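Local coordinates for protein fusion DH (Streptomyces sp. MJ635-86F5, PDB 6K97) that is an engineered fusion of a split polyketide synthase dehydratase domain and probably removes water from carrier-bound intermediates in the biosynthesis of the macrolactam cremimycin, at residues 195-200 / 223-228; 201-206 / 255-260; 93-98 / 145-150. One frame throughout, in Å; residues are numbered along the deposited sequence.

Contact 1 (195-200 / 223-228)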
ATOM      1  N   ASP A 195      -3.624 -49.188  11.606  1.00 75.53           N
ATOM      2  CA  ASP A 195      -4.945 -49.089  12.271  1.00 76.75           C
ATOM      3  C   ASP A 195      -5.769 -47.877  11.786  1.00 65.33           C
ATOM      4  O   ASP A 195      -5.335 -46.735  11.948  1.00 61.24           O
ATOM      5  CB  ASP A 195      -4.795 -48.987  13.799  1.00 81.08           C
ATOM      6  CG  ASP A 195      -3.841 -50.031  14.383  1.00 89.75           C
ATOM      7  OD1 ASP A 195      -2.999 -50.550  13.614  1.00 88.22           O
ATOM      8  OD2 ASP A 195      -3.934 -50.327  15.609  1.00 88.06           O
ATOM      9  N   ALA A 196      -6.965 -48.135  11.241  1.00 57.09           N
ATOM     10  CA  ALA A 196      -7.922 -47.072  10.847  1.00 57.95           C
ATOM     11  C   ALA A 196      -8.516 -46.289  12.051  1.00 55.84           C
ATOM     12  O   ALA A 196      -8.807 -46.881  13.101  1.00 65.06           O
ATOM     13  CB  ALA A 196      -9.049 -47.659  10.020  1.00 55.44           C
ATOM     14  N   TRP A 197      -8.685 -44.981  11.899  1.00 47.49           N
ATOM     15  CA  TRP A 197      -9.180 -44.123  12.983  1.00 47.30           C
ATOM     16  C   TRP A 197     -10.662 -43.802  12.806  1.00 45.37           C
ATOM     17  O   TRP A 197     -11.170 -43.768  11.693  1.00 43.24           O
ATOM     18  CB  TRP A 197      -8.440 -42.773  12.993  1.00 47.36           C
ATOM     19  CG  TRP A 197      -6.994 -42.780  13.377  1.00 49.40           C
ATOM     20  CD1 TRP A 197      -6.132 -43.847  13.386  1.00 52.84           C
ATOM     21  CD2 TRP A 197      -6.206 -41.635  13.710  1.00 49.58           C
ATOM     22  NE1 TRP A 197      -4.856 -43.433  13.740  1.00 53.11           N
ATOM     23  CE2 TRP A 197      -4.886 -42.084  13.967  1.00 50.89           C
ATOM     24  CE3 TRP A 197      -6.496 -40.286  13.873  1.00 48.35           C
ATOM     25  CZ2 TRP A 197      -3.871 -41.223  14.360  1.00 53.72           C
ATOM     26  CZ3 TRP A 197      -5.469 -39.423  14.285  1.00 52.67           C
ATOM     27  CH2 TRP A 197      -4.179 -39.888  14.496  1.00 51.53           C
ATOM     28  N   ASP A 198     -11.343 -43.508  13.906  1.00 43.43           N
ATOM     29  CA  ASP A 198     -12.708 -42.991  13.845  1.00 40.73           C
ATOM     30  C   ASP A 198     -12.561 -41.461  13.937  1.00 39.19           C
ATOM     31  O   ASP A 198     -12.349 -40.894  15.010  1.00 40.55           O
ATOM     32  CB  ASP A 198     -13.532 -43.569  14.972  1.00 40.89           C
ATOM     33  CG  ASP A 198     -14.973 -43.300  14.825  1.00 43.54           C
ATOM     34  OD1 ASP A 198     -15.316 -42.237  14.345  1.00 43.97           O
ATOM     35  OD2 ASP A 198     -15.796 -44.149  15.224  1.00 47.53           O
ATOM     36  N   THR A 199     -12.647 -40.804  12.794  1.00 38.02           N
ATOM     37  CA  THR A 199     -12.414 -39.383  12.704  1.00 37.04           C
ATOM     38  C   THR A 199     -13.539 -38.561  13.307  1.00 38.10           C
ATOM     39  O   THR A 199     -13.294 -37.462  13.853  1.00 38.24           O
ATOM     40  CB  THR A 199     -12.120 -38.940  11.237  1.00 38.16           C
ATOM     41  OG1 THR A 199     -13.226 -39.225  10.351  1.00 35.53           O
ATOM     42  CG2 THR A 199     -10.897 -39.656  10.734  1.00 38.17           C
ATOM     43  N   ALA A 200     -14.770 -39.048  13.244  1.00 38.58           N
ATOM     44  CA  ALA A 200     -15.846 -38.314  13.917  1.00 40.61           C
ATOM     45  C   ALA A 200     -15.595 -38.371  15.423  1.00 40.40           C
ATOM     46  O   ALA A 200     -15.812 -37.390  16.141  1.00 39.99           O
ATOM     47  CB  ALA A 200     -17.208 -38.888  13.580  1.00 40.96           C
ATOM     48  N   ALA A 223      -8.246 -41.577   8.375  1.00 43.35           N
ATOM     49  CA  ALA A 223      -6.879 -41.537   8.876  1.00 43.89           C
ATOM     50  C   ALA A 223      -6.400 -42.873   9.414  1.00 46.85           C
ATOM     51  O   ALA A 223      -7.150 -43.590  10.039  1.00 51.24           O
ATOM     52  CB  ALA A 223      -6.766 -40.488   9.944  1.00 43.58           C
ATOM     53  N   TRP A 224      -5.135 -43.190   9.156  1.00 50.79           N
ATOM     54  CA  TRP A 224      -4.478 -44.430   9.627  1.00 49.51           C
ATOM     55  C   TRP A 224      -3.172 -44.047  10.250  1.00 48.35           C
ATOM     56  O   TRP A 224      -2.529 -43.101   9.815  1.00 52.27           O
ATOM     57  CB  TRP A 224      -4.192 -45.378   8.471  1.00 47.42           C
ATOM     58  CG  TRP A 224      -5.364 -45.634   7.609  1.00 50.75           C
ATOM     59  CD1 TRP A 224      -6.169 -46.756   7.624  1.00 50.32           C
ATOM     60  CD2 TRP A 224      -5.905 -44.773   6.580  1.00 48.71           C
ATOM     61  NE1 TRP A 224      -7.172 -46.638   6.680  1.00 50.40           N
ATOM     62  CE2 TRP A 224      -7.037 -45.434   6.027  1.00 50.19           C
ATOM     63  CE3 TRP A 224      -5.545 -43.531   6.069  1.00 49.02           C
ATOM     64  CZ2 TRP A 224      -7.807 -44.881   4.978  1.00 48.76           C
ATOM     65  CZ3 TRP A 224      -6.314 -42.980   5.008  1.00 49.27           C
ATOM     66  CH2 TRP A 224      -7.430 -43.671   4.479  1.00 48.84           C
ATOM     67  N   SER A 225      -2.761 -44.765  11.266  1.00 50.35           N
ATOM     68  CA  SER A 225      -1.401 -44.635  11.738  1.00 51.80           C
ATOM     69  C   SER A 225      -0.683 -45.968  11.656  1.00 55.43           C
ATOM     70  O   SER A 225      -1.293 -47.025  11.768  1.00 58.03           O
ATOM     71  CB  SER A 225      -1.365 -44.096  13.155  1.00 50.93           C
ATOM     72  OG  SER A 225      -2.124 -44.911  13.964  1.00 52.39           O
ATOM     73  N   SER A 226       0.616 -45.881  11.395  1.00 60.17           N
ATOM     74  CA  SER A 226       1.544 -47.006  11.404  1.00 65.80           C
ATOM     75  C   SER A 226       2.861 -46.474  11.930  1.00 62.63           C
ATOM     76  O   SER A 226       3.448 -45.550  11.341  1.00 61.20           O
ATOM     77  CB  SER A 226       1.750 -47.538   9.980  1.00 73.25           C
ATOM     78  OG  SER A 226       2.257 -46.514   9.121  1.00 74.85           O
ATOM     79  N   GLY A 227       3.327 -47.036  13.031  1.00 60.57           N
ATOM     80  CA  GLY A 227       4.541 -46.556  13.655  1.00 59.47           C
ATOM     81  C   GLY A 227       4.243 -45.167  14.159  1.00 61.72           C
ATOM     82  O   GLY A 227       3.127 -44.884  14.598  1.00 58.06           O
ATOM     83  N   GLU A 228       5.230 -44.288  14.104  1.00 65.63           N
ATOM     84  CA  GLU A 228       5.025 -42.926  14.585  1.00 71.97           C
ATOM     85  C   GLU A 228       4.310 -42.022  13.538  1.00 68.93           C
ATOM     86  O   GLU A 228       3.908 -40.901  13.856  1.00 71.62           O
ATOM     87  CB  GLU A 228       6.357 -42.308  15.040  1.00 81.25           C
ATOM     88  CG  GLU A 228       6.681 -42.475  16.529  1.00 85.47           C
ATOM     89  CD  GLU A 228       7.550 -41.337  17.069  1.00 93.45           C
ATOM     90  OE1 GLU A 228       7.083 -40.608  17.971  1.00 94.55           O
ATOM     91  OE2 GLU A 228       8.687 -41.136  16.575  1.00100.76           O
TER
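Strand 195-196 adds a short antiparallel edge to strand 220-226 in the C-terminal hotdog part of the fusion. Ala-196 and Trp-224 form a non-hydrogen-bonded pair. Asp-195 and Ser-225 form the next, hydrogen-bonded pair, but its bond from Ser-225 N to Asp-195 O is long and weak at 3.3 Å. The shortest backbone bond is one residue further on, at Trp-197. Trp-197 N donates to Ala-223 O at 2.8 Å and meets it nearly along the C=O axis.

The packing is closest around Trp-197. CG lies beside the backbone N (chi1 -69°), which lays the indole over strand 220-226. Ala-223 CB sits 3.7 Å above one ring face, offset toward the rim, and approaches Trp-197 CE3 to 3.9 Å. At the ring edge, Trp-197 NE1 donates to Ser-225 OG over 3.1 Å. The bond is almost straight (169°) and lies in the indole plane. Ser-225 OG takes the crowded place between its own N and carbonyl carbon, which brings it to that N-H. Face and edge together help to fix the rotation of the indole.

The side with Ala-196 and Trp-224 is looser. Ala-196 CA approaches Trp-224 CD1 obliquely at 3.7 Å, and Ala-196 CB lies 3.9 Å from the same carbon. Ala-196 and Asp-195 are exposed to solvent.

Asp-198 is the N-cap of helix 199-208, with its OD1 bonded to Gly-201 N. Strand 220-226 continues the pairing through Trp-224 and Tyr-231 to strand 229-235, and the Trp-224 side chain reaches Arg-293 of strand 291-298.

Contact 2 (201-206 / 255-260); sequences GLYARL and LDAALH
The sequence LDAALH fits the Asp-x-x-x-His form of the Asp-x-x-x-Gln/His motif of polyketide synthase dehydratase domains, here on helix 252-266 of the C-terminal hotdog part. Segments 201-206 and 255-260 of helices 199-208 and 252-266 cross at nearly a right angle (88°). Their axes stay 12.4 Å apart, so long side chains must bridge the gap.

Tyr-203 and His-260 do so. Tyr-203 OH and His-260 ND1 share a hydrogen bond of 2.9 Å, and either could be the donor. Each partner lies in the plane of the other's ring, at its edge. The two rings are turned 82° against each other. Beside them, Leu-202 CD2 packs on the backbone oxygen of His-260 at 3.8 Å.

In the next shell, Tyr-203 OH also bonds Leu-220 N, so two hydrogen bonds hold the phenol oxygen. The Tyr-213 ring meets the His-260 ring with planes at about 30°. His-260 CG lies beside its own backbone N, which turns the imidazole back along its helix over Ala-257 CA. There His-260 NE2 donates to Asp-256 OD2 at 2.7 Å, approaching from above the carboxylate plane.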
ATOM      1  N   GLY A 201     -15.154 -39.539  15.896  1.00 40.69           N
ATOM      2  CA  GLY A 201     -14.727 -39.670  17.287  1.00 41.35           C
ATOM      3  C   GLY A 201     -13.577 -38.746  17.682  1.00 39.96           C
ATOM      4  O   GLY A 201     -13.582 -38.137  18.784  1.00 38.61           O
ATOM      5  N   LEU A 202     -12.603 -38.587  16.783  1.00 38.73           N
ATOM      6  CA  LEU A 202     -11.538 -37.609  17.041  1.00 38.55           C
ATOM      7  C   LEU A 202     -12.118 -36.171  17.199  1.00 40.15           C
ATOM      8  O   LEU A 202     -11.769 -35.422  18.159  1.00 40.95           O
ATOM      9  CB  LEU A 202     -10.523 -37.630  15.919  1.00 38.15           C
ATOM     10  CG  LEU A 202      -9.410 -36.593  16.051  1.00 34.97           C
ATOM     11  CD1 LEU A 202      -8.546 -36.893  17.266  1.00 34.38           C
ATOM     12  CD2 LEU A 202      -8.594 -36.593  14.803  1.00 36.13           C
ATOM     13  N   TYR A 203     -12.992 -35.777  16.267  1.00 38.48           N
ATOM     14  CA  TYR A 203     -13.580 -34.439  16.337  1.00 36.83           C
ATOM     15  C   TYR A 203     -14.398 -34.243  17.601  1.00 39.68           C
ATOM     16  O   TYR A 203     -14.338 -33.172  18.201  1.00 42.28           O
ATOM     17  CB  TYR A 203     -14.379 -34.132  15.097  1.00 35.92           C
ATOM     18  CG  TYR A 203     -13.553 -33.702  13.925  1.00 34.77           C
ATOM     19  CD1 TYR A 203     -12.717 -32.633  14.011  1.00 34.15           C
ATOM     20  CD2 TYR A 203     -13.618 -34.371  12.714  1.00 36.10           C
ATOM     21  CE1 TYR A 203     -11.957 -32.226  12.938  1.00 34.77           C
ATOM     22  CE2 TYR A 203     -12.840 -33.992  11.636  1.00 33.86           C
ATOM     23  CZ  TYR A 203     -12.022 -32.901  11.747  1.00 35.35           C
ATOM     24  OH  TYR A 203     -11.261 -32.465  10.652  1.00 32.74           O
ATOM     25  N   ALA A 204     -15.095 -35.281  18.076  1.00 41.41           N
ATOM     26  CA  ALA A 204     -15.827 -35.141  19.360  1.00 41.74           C
ATOM     27  C   ALA A 204     -14.902 -34.861  20.551  1.00 41.97           C
ATOM     28  O   ALA A 204     -15.177 -34.009  21.382  1.00 45.45           O
ATOM     29  CB  ALA A 204     -16.677 -36.347  19.619  1.00 42.15           C
ATOM     30  N   ARG A 205     -13.803 -35.591  20.645  1.00 42.21           N
ATOM     31  CA  ARG A 205     -12.834 -35.384  21.732  1.00 39.92           C
ATOM     32  C   ARG A 205     -12.132 -34.007  21.623  1.00 40.91           C
ATOM     33  O   ARG A 205     -11.922 -33.278  22.613  1.00 42.10           O
ATOM     34  CB  ARG A 205     -11.838 -36.569  21.732  1.00 39.55           C
ATOM     35  CG  ARG A 205     -12.488 -37.836  22.295  1.00 41.46           C
ATOM     36  CD  ARG A 205     -11.520 -39.016  22.302  1.00 42.92           C
ATOM     37  NE  ARG A 205     -11.351 -39.600  20.968  1.00 43.49           N
ATOM     38  CZ  ARG A 205     -12.124 -40.536  20.426  1.00 42.29           C
ATOM     39  NH1 ARG A 205     -13.174 -41.038  21.041  1.00 43.18           N
ATOM     40  NH2 ARG A 205     -11.839 -40.963  19.226  1.00 44.14           N
ATOM     41  N   LEU A 206     -11.807 -33.603  20.407  1.00 39.58           N
ATOM     42  CA  LEU A 206     -11.252 -32.291  20.228  1.00 36.76           C
ATOM     43  C   LEU A 206     -12.223 -31.180  20.694  1.00 36.95           C
ATOM     44  O   LEU A 206     -11.815 -30.187  21.355  1.00 34.57           O
ATOM     45  CB  LEU A 206     -10.859 -32.135  18.794  1.00 36.97           C
ATOM     46  CG  LEU A 206      -9.671 -33.006  18.353  1.00 38.93           C
ATOM     47  CD1 LEU A 206      -9.420 -32.800  16.854  1.00 40.02           C
ATOM     48  CD2 LEU A 206      -8.408 -32.655  19.128  1.00 40.09           C
ATOM     49  N   LEU A 255      -5.763 -27.392   4.654  1.00 35.91           N
ATOM     50  CA  LEU A 255      -4.474 -27.503   5.353  1.00 36.94           C
ATOM     51  C   LEU A 255      -4.663 -27.684   6.847  1.00 38.59           C
ATOM     52  O   LEU A 255      -3.969 -28.485   7.449  1.00 40.04           O
ATOM     53  CB  LEU A 255      -3.632 -26.289   5.082  1.00 35.86           C
ATOM     54  CG  LEU A 255      -2.189 -26.442   5.586  1.00 37.46           C
ATOM     55  CD1 LEU A 255      -1.418 -27.514   4.860  1.00 37.31           C
ATOM     56  CD2 LEU A 255      -1.489 -25.121   5.337  1.00 41.11           C
ATOM     57  N   ASP A 256      -5.621 -26.969   7.451  1.00 37.57           N
ATOM     58  CA  ASP A 256      -5.875 -27.155   8.894  1.00 39.24           C
ATOM     59  C   ASP A 256      -6.363 -28.584   9.200  1.00 37.89           C
ATOM     60  O   ASP A 256      -6.018 -29.135  10.236  1.00 34.96           O
ATOM     61  CB  ASP A 256      -6.907 -26.148   9.387  1.00 40.53           C
ATOM     62  CG  ASP A 256      -6.930 -25.995  10.892  1.00 40.58           C
ATOM     63  OD1 ASP A 256      -5.893 -25.703  11.488  1.00 39.52           O
ATOM     64  OD2 ASP A 256      -8.021 -26.092  11.481  1.00 44.11           O
ATOM     65  N   ALA A 257      -7.194 -29.159   8.330  1.00 36.85           N
ATOM     66  CA  ALA A 257      -7.719 -30.509   8.591  1.00 39.72           C
ATOM     67  C   ALA A 257      -6.605 -31.542   8.585  1.00 42.66           C
ATOM     68  O   ALA A 257      -6.626 -32.510   9.351  1.00 46.80           O
ATOM     69  CB  ALA A 257      -8.760 -30.879   7.588  1.00 39.44           C
ATOM     70  N   ALA A 258      -5.581 -31.258   7.787  1.00 44.17           N
ATOM     71  CA  ALA A 258      -4.337 -32.027   7.796  1.00 43.24           C
ATOM     72  C   ALA A 258      -3.607 -31.979   9.102  1.00 45.58           C
ATOM     73  O   ALA A 258      -2.872 -32.895   9.397  1.00 54.03           O
ATOM     74  CB  ALA A 258      -3.413 -31.534   6.700  1.00 46.20           C
ATOM     75  N   LEU A 259      -3.801 -30.936   9.908  1.00 48.08           N
ATOM     76  CA  LEU A 259      -3.240 -30.912  11.259  1.00 47.62           C
ATOM     77  C   LEU A 259      -4.134 -31.560  12.285  1.00 50.14           C
ATOM     78  O   LEU A 259      -3.666 -31.849  13.403  1.00 55.22           O
ATOM     79  CB  LEU A 259      -2.962 -29.466  11.738  1.00 47.63           C
ATOM     80  CG  LEU A 259      -2.109 -28.595  10.832  1.00 53.49           C
ATOM     81  CD1 LEU A 259      -1.875 -27.228  11.486  1.00 52.05           C
ATOM     82  CD2 LEU A 259      -0.807 -29.303  10.500  1.00 52.04           C
ATOM     83  N   HIS A 260      -5.431 -31.700  12.001  1.00 42.54           N
ATOM     84  CA  HIS A 260      -6.314 -32.213  13.034  1.00 38.14           C
ATOM     85  C   HIS A 260      -5.867 -33.620  13.435  1.00 38.62           C
ATOM     86  O   HIS A 260      -5.793 -33.965  14.618  1.00 38.48           O
ATOM     87  CB  HIS A 260      -7.765 -32.169  12.575  1.00 37.94           C
ATOM     88  CG  HIS A 260      -8.265 -30.771  12.306  1.00 38.25           C
ATOM     89  ND1 HIS A 260      -9.367 -30.510  11.530  1.00 36.39           N
ATOM     90  CD2 HIS A 260      -7.809 -29.562  12.728  1.00 34.07           C
ATOM     91  CE1 HIS A 260      -9.569 -29.205  11.495  1.00 35.92           C
ATOM     92  NE2 HIS A 260      -8.637 -28.613  12.210  1.00 33.42           N
TER

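Contact 3 (93-98 / 145-150); sequences EITELV and DGSIGP
Strands 93-99 and 141-149 run antiparallel in the first part of the fusion. Backbone hydrogen bonds carry most of the contact. Gly-149 N donates to Glu-93 O. At the other end, Val-98 N meets Asp-145 O at 2.9 Å nearly along the C=O axis, and Asp-145 N bonds Val-98 O. Between them, a classic beta bulge shifts the register by one: Ser-147 O takes Thr-95 N at 2.9 Å and Glu-96 N weakly at 3.4 Å. Glu-96 O accepts Ser-147 N at 3.0 Å and a CA-H...O contact from Gly-146 CA at 3.1 Å.

Side-chain bonds line the face of Glu-93, Glu-96 and Ser-147. Glu-96 bends at chi2 (-87°), so OE1 receives Ser-147 OG at 2.7 Å, nearly along its C-O axis. Thr-95 OG1 donates to the anti lone pair of Glu-93 OE1 at 3.0 Å.

Apolar contact is slight. Ile-94 CG1 and Ile-148 CG2 are 4.4 Å apart on the opposite face, where Ile-94 also packs on helix 75-88.

Hydroxyls thus serve Glu-93 and Glu-96, an Arg-283 salt bridge holds Glu-93 OE2, and His-100 bonds Asp-145 OD1. Glu-142 OE2 lies close to Asp-145 OD2, so the pair may share a proton.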
ATOM      1  N   GLU A  93       9.141 -20.332  -1.424  1.00 39.06           N
ATOM      2  CA  GLU A  93       9.034 -20.935  -0.108  1.00 38.06           C
ATOM      3  C   GLU A  93       8.683 -19.882   0.933  1.00 37.43           C
ATOM      4  O   GLU A  93       9.146 -18.709   0.839  1.00 36.99           O
ATOM      5  CB  GLU A  93      10.405 -21.494   0.198  1.00 41.26           C
ATOM      6  CG  GLU A  93      10.508 -22.195   1.501  1.00 46.09           C
ATOM      7  CD  GLU A  93      11.878 -22.775   1.760  1.00 49.34           C
ATOM      8  OE1 GLU A  93      12.799 -21.990   2.214  1.00 51.50           O
ATOM      9  OE2 GLU A  93      11.999 -23.998   1.497  1.00 44.56           O
ATOM     10  N   ILE A  94       7.854 -20.260   1.902  1.00 35.00           N
ATOM     11  CA  ILE A  94       7.813 -19.536   3.158  1.00 33.21           C
ATOM     12  C   ILE A  94       8.894 -20.233   3.949  1.00 33.39           C
ATOM     13  O   ILE A  94       8.837 -21.409   4.193  1.00 33.97           O
ATOM     14  CB  ILE A  94       6.487 -19.654   3.890  1.00 34.38           C
ATOM     15  CG1 ILE A  94       5.351 -19.166   3.014  1.00 33.52           C
ATOM     16  CG2 ILE A  94       6.508 -18.883   5.197  1.00 34.77           C
ATOM     17  CD1 ILE A  94       4.008 -19.571   3.568  1.00 33.02           C
ATOM     18  N   THR A  95       9.913 -19.487   4.304  1.00 34.65           N
ATOM     19  CA  THR A  95      11.087 -20.041   4.921  1.00 34.25           C
ATOM     20  C   THR A  95      10.771 -20.234   6.356  1.00 32.83           C
ATOM     21  O   THR A  95      11.082 -21.248   6.914  1.00 32.77           O
ATOM     22  CB  THR A  95      12.308 -19.112   4.724  1.00 33.94           C
ATOM     23  OG1 THR A  95      12.750 -19.276   3.377  1.00 36.23           O
ATOM     24  CG2 THR A  95      13.444 -19.498   5.621  1.00 33.93           C
ATOM     25  N   GLU A  96      10.114 -19.253   6.950  1.00 36.02           N
ATOM     26  CA  GLU A  96       9.778 -19.380   8.356  1.00 38.47           C
ATOM     27  C   GLU A  96       8.664 -18.385   8.660  1.00 34.54           C
ATOM     28  O   GLU A  96       8.618 -17.306   8.069  1.00 34.60           O
ATOM     29  CB  GLU A  96      11.097 -19.249   9.197  1.00 39.26           C
ATOM     30  CG  GLU A  96      10.920 -18.483  10.470  1.00 45.70           C
ATOM     31  CD  GLU A  96      11.081 -17.011  10.266  1.00 44.36           C
ATOM     32  OE1 GLU A  96      11.545 -16.515   9.198  1.00 43.48           O
ATOM     33  OE2 GLU A  96      10.727 -16.356  11.247  1.00 51.13           O
ATOM     34  N   LEU A  97       7.725 -18.796   9.505  1.00 33.52           N
ATOM     35  CA  LEU A  97       6.588 -17.970   9.888  1.00 32.28           C
ATOM     36  C   LEU A  97       6.216 -18.234  11.316  1.00 33.01           C
ATOM     37  O   LEU A  97       6.029 -19.395  11.693  1.00 31.40           O
ATOM     38  CB  LEU A  97       5.355 -18.257   9.024  1.00 34.23           C
ATOM     39  CG  LEU A  97       4.187 -17.234   9.182  1.00 35.35           C
ATOM     40  CD1 LEU A  97       4.515 -15.877   8.512  1.00 33.94           C
ATOM     41  CD2 LEU A  97       2.878 -17.793   8.618  1.00 34.81           C
ATOM     42  N   VAL A  98       6.023 -17.153  12.081  1.00 30.38           N
ATOM     43  CA  VAL A  98       5.658 -17.240  13.474  1.00 28.48           C
ATOM     44  C   VAL A  98       4.424 -16.395  13.744  1.00 29.19           C
ATOM     45  O   VAL A  98       4.358 -15.224  13.352  1.00 31.47           O
ATOM     46  CB  VAL A  98       6.808 -16.691  14.333  1.00 29.94           C
ATOM     47  CG1 VAL A  98       6.488 -16.772  15.802  1.00 29.27           C
ATOM     48  CG2 VAL A  98       8.108 -17.428  14.040  1.00 29.32           C
ATOM     49  N   ASP A 145       4.850 -12.814  11.525  1.00 33.68           N
ATOM     50  CA  ASP A 145       5.971 -12.373  10.694  1.00 35.30           C
ATOM     51  C   ASP A 145       6.915 -13.514  10.363  1.00 32.95           C
ATOM     52  O   ASP A 145       6.812 -14.620  10.924  1.00 35.34           O
ATOM     53  CB  ASP A 145       6.682 -11.174  11.325  1.00 39.64           C
ATOM     54  CG  ASP A 145       7.262 -11.449  12.627  1.00 43.20           C
ATOM     55  OD1 ASP A 145       7.309 -12.609  13.071  1.00 51.08           O
ATOM     56  OD2 ASP A 145       7.680 -10.469  13.231  1.00 48.48           O
ATOM     57  N   GLY A 146       7.801 -13.269   9.441  1.00 31.07           N
ATOM     58  CA  GLY A 146       8.663 -14.341   8.949  1.00 31.08           C
ATOM     59  C   GLY A 146       9.370 -13.884   7.698  1.00 31.32           C
ATOM     60  O   GLY A 146       9.663 -12.710   7.522  1.00 28.61           O
ATOM     61  N   SER A 147       9.727 -14.841   6.876  1.00 32.33           N
ATOM     62  CA  SER A 147      10.448 -14.543   5.659  1.00 34.33           C
ATOM     63  C   SER A 147      10.088 -15.522   4.559  1.00 36.21           C
ATOM     64  O   SER A 147       9.665 -16.660   4.827  1.00 41.10           O
ATOM     65  CB  SER A 147      11.949 -14.580   5.884  1.00 33.66           C
ATOM     66  OG  SER A 147      12.253 -15.685   6.678  1.00 35.09           O
ATOM     67  N   ILE A 148      10.249 -15.051   3.336  1.00 34.64           N
ATOM     68  CA  ILE A 148       9.998 -15.824   2.148  1.00 35.77           C
ATOM     69  C   ILE A 148      11.248 -15.737   1.272  1.00 36.76           C
ATOM     70  O   ILE A 148      12.008 -14.801   1.408  1.00 36.04           O
ATOM     71  CB  ILE A 148       8.777 -15.312   1.388  1.00 34.20           C
ATOM     72  CG1 ILE A 148       8.971 -13.854   0.951  1.00 36.10           C
ATOM     73  CG2 ILE A 148       7.560 -15.420   2.264  1.00 33.69           C
ATOM     74  CD1 ILE A 148       7.793 -13.263   0.175  1.00 34.91           C
ATOM     75  N   GLY A 149      11.480 -16.744   0.436  1.00 37.77           N
ATOM     76  CA  GLY A 149      12.691 -16.793  -0.406  1.00 39.06           C
ATOM     77  C   GLY A 149      12.766 -18.103  -1.176  1.00 39.73           C
ATOM     78  O   GLY A 149      11.731 -18.765  -1.324  1.00 41.60           O
ATOM     79  N   PRO A 150      13.971 -18.499  -1.641  1.00 43.46           N
ATOM     80  CA  PRO A 150      14.252 -19.726  -2.443  1.00 46.25           C
ATOM     81  C   PRO A 150      14.224 -21.061  -1.741  1.00 44.94           C
ATOM     82  O   PRO A 150      14.682 -21.110  -0.611  1.00 50.70           O
ATOM     83  CB  PRO A 150      15.680 -19.468  -2.966  1.00 47.16           C
ATOM     84  CG  PRO A 150      15.768 -17.979  -3.049  1.00 46.32           C
ATOM     85  CD  PRO A 150      15.063 -17.510  -1.814  1.00 46.02           C
TER

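Contact 3 comes first along the chain and lies in the first part of the fusion. Contacts 1 and 2 follow in the C-terminal hotdog part, with their segments alternating. They share helix 199-208, their centres are 12 Å apart, and they touch where Trp-197 packs on Leu-202. A short link carries the chain from edge strand 195-196 to the helix that supplies Tyr-203. Contact 3 lies on the other side of the chain's centre from contact 2, with about 8 Å between nearest atoms. Its centre is 31 Å from that of contact 1. Contacts 1 and 3 thus mark the two hotdog halves of the double hotdog fold, while contact 2 joins two helices of the second.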